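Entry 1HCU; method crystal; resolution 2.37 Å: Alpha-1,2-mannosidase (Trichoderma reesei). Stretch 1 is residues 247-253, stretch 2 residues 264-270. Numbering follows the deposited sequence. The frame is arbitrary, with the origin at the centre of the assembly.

Stretch 1 (247-253) FYEYLIK
Stretch 2 264-270: HYKDRWV

Two helical segments of one chain, 247-253 and 264-270, each part of a longer helix, pack with their axes 7.8 Å apart at closest approach and their N-to-C directions 134° apart, so they run obliquely antiparallel. Backbone phi/psi values stay helical throughout, from -76 to -57° and from -52 to -19°. Register is set by CA of Leu251 lying 5.1 Å from CA of Tyr265, and CA of Ile252 5.3 Å from CA of Lys266. No hydrogen bond crosses the contact, which buries 379 Å² in total, chiefly through Leu251, Trp269 and Ile252.

The CA-to-CB bond of Trp269 (chi1 t, chi2 83°) points toward the first helix, and its indole meets that helix by one face at Ile252 and by its edge at Tyr248 O and Leu251 CB. Ile252 (chi1 t, chi2 p) covers one face: its CB stands 3.6 Å from the centroid of the five-membered ring, 9° off the normal, a CH-pi contact, and also 3.6 Å from Trp269 CD1. At the ring edge, near its plane, Tyr248 O approaches Trp269 CD1 to 3.1 Å, a close carbon-oxygen contact.

Leu251 (chi1 -114°, between wells; chi2 p) has a sideways CA-to-CB bond, yet its side chain reaches three residues. Its CB meets Trp269 CB at 4.0 Å, its CD1 lies 4.2 Å from Tyr265 CD1, oblique to that ring, and its CD2 is 4.1 Å from Arg268 CB. The backbone comes close too: Leu251 O is 3.4 Å from CB of Tyr265 (chi1 m, chi2 -133°), whose CA-to-CB bond points toward the first helix. The CA-to-CB bond of Arg268 (chi1, chi2 and chi3 all m) points toward the first helix, but the end of its side chain leads away.

Within the second helix, Trp269 N donates to Tyr265 O at 3.1 Å, joining two contact residues one turn apart. Away from the interface, Lys253 NZ donates to Glu249 OE1 at 2.7 Å in a salt bridge along the first helix.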

# COMPACT_ATOMS: atom_id res chain seq x y z
N PHE A 247 -0.68 -2.44 -9.32
CA PHE A 247 -1.39 -2.40 -10.60
C PHE A 247 -2.63 -3.31 -10.56
O PHE A 247 -3.73 -2.88 -10.90
CB PHE A 247 -0.49 -2.85 -11.76
CG PHE A 247 -1.26 -3.27 -12.98
CD1 PHE A 247 -1.41 -4.61 -13.30
CD2 PHE A 247 -1.92 -2.31 -13.75
CE1 PHE A 247 -2.22 -5.01 -14.37
CE2 PHE A 247 -2.73 -2.70 -14.82
CZ PHE A 247 -2.88 -4.04 -15.13
N TYR A 248 -2.43 -4.56 -10.15
CA TYR A 248 -3.52 -5.52 -10.03
C TYR A 248 -4.50 -5.02 -8.97
O TYR A 248 -5.72 -5.15 -9.14
CB TYR A 248 -2.99 -6.90 -9.61
CG TYR A 248 -2.18 -7.59 -10.68
CD1 TYR A 248 -0.94 -8.17 -10.39
CD2 TYR A 248 -2.63 -7.63 -12.00
CE1 TYR A 248 -0.18 -8.76 -11.38
CE2 TYR A 248 -1.88 -8.22 -13.00
CZ TYR A 248 -0.65 -8.78 -12.68
OH TYR A 248 0.10 -9.34 -13.69
N GLU A 249 -3.97 -4.45 -7.90
CA GLU A 249 -4.77 -3.91 -6.80
C GLU A 249 -5.78 -2.86 -7.28
O GLU A 249 -6.97 -2.94 -6.97
CB GLU A 249 -3.85 -3.30 -5.72
CG GLU A 249 -4.55 -2.75 -4.46
CD GLU A 249 -3.58 -2.01 -3.52
OE1 GLU A 249 -4.05 -1.39 -2.53
OE2 GLU A 249 -2.36 -2.05 -3.76
N TYR A 250 -5.30 -1.86 -8.02
CA TYR A 250 -6.18 -0.79 -8.49
C TYR A 250 -7.21 -1.22 -9.52
O TYR A 250 -8.21 -0.54 -9.73
CB TYR A 250 -5.35 0.39 -9.02
CG TYR A 250 -4.91 1.38 -7.95
CD1 TYR A 250 -4.26 2.57 -8.29
CD2 TYR A 250 -5.10 1.10 -6.60
CE1 TYR A 250 -3.80 3.46 -7.31
CE2 TYR A 250 -4.64 1.99 -5.60
CZ TYR A 250 -4.00 3.16 -5.96
OH TYR A 250 -3.51 3.98 -4.98
N LEU A 251 -6.96 -2.35 -10.18
CA LEU A 251 -7.89 -2.85 -11.17
C LEU A 251 -9.26 -3.12 -10.54
O LEU A 251 -10.29 -2.64 -11.02
CB LEU A 251 -7.34 -4.14 -11.78
CG LEU A 251 -6.93 -4.18 -13.25
CD1 LEU A 251 -6.32 -2.90 -13.74
CD2 LEU A 251 -5.96 -5.33 -13.40
N ILE A 252 -9.27 -3.88 -9.45
CA ILE A 252 -10.52 -4.19 -8.77
C ILE A 252 -11.01 -2.99 -7.96
O ILE A 252 -12.22 -2.81 -7.78
CB ILE A 252 -10.36 -5.42 -7.84
CG1 ILE A 252 -11.72 -5.86 -7.28
CG2 ILE A 252 -9.40 -5.10 -6.72
CD1 ILE A 252 -12.70 -6.34 -8.33
N LYS A 253 -10.09 -2.16 -7.47
CA LYS A 253 -10.50 -1.01 -6.69
C LYS A 253 -11.22 0.05 -7.52
O LYS A 253 -12.07 0.77 -7.01
CB LYS A 253 -9.30 -0.40 -5.94
CG LYS A 253 -8.88 -1.25 -4.74
CD LYS A 253 -7.85 -0.56 -3.87
CE LYS A 253 -7.53 -1.39 -2.63
NZ LYS A 253 -6.53 -0.71 -1.74
N HIS A 264 -14.51 -3.00 -17.23
CA HIS A 264 -13.48 -3.67 -18.00
C HIS A 264 -12.24 -3.92 -17.14
O HIS A 264 -11.53 -4.90 -17.34
CB HIS A 264 -13.09 -2.84 -19.23
CG HIS A 264 -12.20 -3.58 -20.19
ND1 HIS A 264 -10.99 -3.09 -20.61
CD2 HIS A 264 -12.35 -4.78 -20.78
CE1 HIS A 264 -10.42 -3.96 -21.43
NE2 HIS A 264 -11.23 -5.00 -21.55
N TYR A 265 -12.00 -3.02 -16.19
CA TYR A 265 -10.87 -3.14 -15.26
C TYR A 265 -11.11 -4.40 -14.43
O TYR A 265 -10.18 -5.16 -14.14
CB TYR A 265 -10.81 -1.93 -14.33
CG TYR A 265 -10.17 -0.68 -14.91
CD1 TYR A 265 -9.22 0.04 -14.18
CD2 TYR A 265 -10.51 -0.20 -16.18
CE1 TYR A 265 -8.62 1.18 -14.69
CE2 TYR A 265 -9.91 0.95 -16.70
CZ TYR A 265 -8.97 1.64 -15.94
OH TYR A 265 -8.35 2.76 -16.44
N LYS A 266 -12.37 -4.60 -14.06
CA LYS A 266 -12.79 -5.76 -13.28
C LYS A 266 -12.49 -7.05 -14.03
O LYS A 266 -12.02 -8.02 -13.43
CB LYS A 266 -14.30 -5.68 -13.00
CG LYS A 266 -14.86 -6.96 -12.43
CD LYS A 266 -16.30 -7.20 -12.87
CE LYS A 266 -16.40 -7.34 -14.37
NZ LYS A 266 -17.77 -7.70 -14.82
N ASP A 267 -12.76 -7.07 -15.34
CA ASP A 267 -12.48 -8.26 -16.15
C ASP A 267 -10.99 -8.57 -16.21
O ASP A 267 -10.59 -9.73 -16.15
CB ASP A 267 -13.03 -8.10 -17.57
CG ASP A 267 -14.55 -8.26 -17.65
OD1 ASP A 267 -15.17 -8.68 -16.65
OD2 ASP A 267 -15.12 -7.98 -18.73
N ARG A 268 -10.16 -7.53 -16.33
CA ARG A 268 -8.71 -7.76 -16.38
C ARG A 268 -8.19 -8.31 -15.05
O ARG A 268 -7.22 -9.08 -15.02
CB ARG A 268 -7.97 -6.46 -16.76
CG ARG A 268 -8.31 -5.93 -18.15
CD ARG A 268 -8.02 -6.97 -19.25
NE ARG A 268 -6.62 -7.39 -19.24
CZ ARG A 268 -6.09 -8.25 -20.11
NH1 ARG A 268 -6.83 -8.80 -21.06
NH2 ARG A 268 -4.80 -8.56 -20.01
N TRP A 269 -8.85 -7.93 -13.96
CA TRP A 269 -8.49 -8.40 -12.62
C TRP A 269 -8.82 -9.89 -12.48
O TRP A 269 -8.01 -10.68 -11.97
CB TRP A 269 -9.28 -7.62 -11.56
CG TRP A 269 -8.87 -7.94 -10.14
CD1 TRP A 269 -7.83 -7.41 -9.46
CD2 TRP A 269 -9.44 -8.95 -9.29
NE1 TRP A 269 -7.70 -8.02 -8.23
CE2 TRP A 269 -8.67 -8.96 -8.10
CE3 TRP A 269 -10.52 -9.83 -9.42
CZ2 TRP A 269 -8.95 -9.84 -7.04
CZ3 TRP A 269 -10.79 -10.70 -8.36
CH2 TRP A 269 -10.01 -10.70 -7.19
N VAL A 270 -10.02 -10.27 -12.93
CA VAL A 270 -10.47 -11.65 -12.85
C VAL A 270 -9.52 -12.60 -13.56
O VAL A 270 -9.27 -13.70 -13.06
CB VAL A 270 -11.91 -11.82 -13.43
CG1 VAL A 270 -12.30 -13.30 -13.47
CG2 VAL A 270 -12.93 -11.06 -12.55